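Local structure of uncharacterized protein lp_1913 (Lactobacillus plantarum, 3FLH) at the interface of chains A and B. The protein is of unknown function but belongs to the rhodanese-like family, although it lacks the cysteine nucleophile of the classical sulfurtransferases. Sequence-based numbering; all coordinates share one arbitrary frame. Chains: chain A/B, uncharacterized protein lp_1913.

The interface of chains A and B. Residues chain A 108-109, 112; chain B 79-80, 82, 108.
A:Glu108 points CG anti to its backbone N (chi1 175°) and runs on extended, while CG of B:Trp79 lies between its own backbone N and carbonyl carbon (chi1 68°), which swings the indole towards chain A; the two side chains pass alongside each other in opposite directions. The aliphatic stem of the glutamate meets the indole: CG of A:Glu108 lies 3.8 Å from CH2 at the six-membered end of B:Trp79. The carboxylate is turned 63° from the ring plane and does not stack on it. At the rim of the indole, in its plane, comes the backbone O of A:Glu108, 3.9 Å from CZ2 of B:Trp79. The CA of A:Gly109 approaches the same CZ2 of B:Trp79 at 4.2 Å. Within chain B, the methyl CG2 of B:Thr80 sits 3.6 Å above the B:Trp79 ring plane, over its centre, and probably helps to brace the indole. CG2 of B:Thr80 also lies 3.8 Å from OE1 of A:Glu108. Beyond it, OE2 of A:Glu108 comes within 4.4 Å of OE2 of B:Glu108, a proximity of like charges that may be mildly unfavourable. An alanine in place of A:Glu108 lacks CG and the carboxylate, and would probably leave CH2 of B:Trp79 without its aliphatic partner and B:Thr80 without its neighbour from chain A. In this asymmetric pairing, which may not be biological, helix 106-112 of chain A meets the chain B loop between strand 73-77 and helix 85-96, the equivalent of the rhodanese active-site loop.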
loop_
_atom_site.group_PDB
_atom_site.type_symbol
_atom_site.label_atom_id
_atom_site.label_comp_id
_atom_site.label_asym_id
_atom_site.label_seq_id
_atom_site.Cartn_x
_atom_site.Cartn_y
_atom_site.Cartn_z
ATOM N N GLU A 108 5.169 -7.828 -7.156
ATOM C CA GLU A 108 4.035 -7.613 -8.057
ATOM C C GLU A 108 4.365 -6.612 -9.164
ATOM O O GLU A 108 4.035 -6.826 -10.334
ATOM C CB GLU A 108 2.824 -7.111 -7.260
ATOM C CG GLU A 108 1.604 -6.743 -8.102
ATOM C CD GLU A 108 0.432 -6.250 -7.252
ATOM O OE1 GLU A 108 0.598 -5.258 -6.503
ATOM O OE2 GLU A 108 -0.653 -6.857 -7.335
ATOM N N GLY A 109 5.014 -5.518 -8.781
ATOM C CA GLY A 109 5.380 -4.496 -9.747
ATOM C C GLY A 109 6.460 -4.992 -10.686
ATOM O O GLY A 109 6.427 -4.740 -11.892
ATOM N N GLY A 112 4.949 -7.270 -13.077
ATOM C CA GLY A 112 4.096 -6.491 -13.954
ATOM C C GLY A 112 4.876 -5.835 -15.074
ATOM O O GLY A 112 4.377 -5.720 -16.194
ATOM N N TRP B 79 -1.839 1.483 -12.097
ATOM C CA TRP B 79 -2.547 0.245 -12.396
ATOM C C TRP B 79 -2.972 -0.497 -11.138
ATOM O O TRP B 79 -4.005 -1.164 -11.120
ATOM C CB TRP B 79 -1.701 -0.661 -13.300
ATOM C CG TRP B 79 -0.469 -1.239 -12.673
ATOM C CD1 TRP B 79 0.701 -0.593 -12.397
ATOM C CD2 TRP B 79 -0.280 -2.601 -12.278
ATOM N NE1 TRP B 79 1.616 -1.475 -11.859
ATOM C CE2 TRP B 79 1.036 -2.715 -11.774
ATOM C CE3 TRP B 79 -1.096 -3.740 -12.305
ATOM C CZ2 TRP B 79 1.556 -3.926 -11.298
ATOM C CZ3 TRP B 79 -0.578 -4.946 -11.831
ATOM C CH2 TRP B 79 0.736 -5.026 -11.335
ATOM N N THR B 80 -2.189 -0.360 -10.076
ATOM C CA THR B 80 -2.514 -1.036 -8.833
ATOM C C THR B 80 -2.138 -0.151 -7.647
ATOM O O THR B 80 -1.275 0.722 -7.760
ATOM C CB THR B 80 -1.766 -2.391 -8.750
ATOM O OG1 THR B 80 -2.342 -3.196 -7.718
ATOM C CG2 THR B 80 -0.290 -2.167 -8.450
ATOM N N GLY B 82 -0.597 -1.030 -4.972
ATOM C CA GLY B 82 0.675 -1.409 -4.374
ATOM C C GLY B 82 1.905 -0.596 -4.741
ATOM O O GLY B 82 2.916 -0.652 -4.032
ATOM N N GLU B 108 -6.972 -1.436 -10.970
ATOM C CA GLU B 108 -7.322 -2.836 -10.752
ATOM C C GLU B 108 -8.632 -2.924 -9.974
ATOM O O GLU B 108 -9.542 -3.653 -10.358
ATOM C CB GLU B 108 -6.205 -3.547 -9.972
ATOM C CG GLU B 108 -6.463 -5.027 -9.721
ATOM C CD GLU B 108 -5.558 -5.610 -8.652
ATOM O OE1 GLU B 108 -5.670 -5.189 -7.477
ATOM O OE2 GLU B 108 -4.734 -6.492 -8.981
#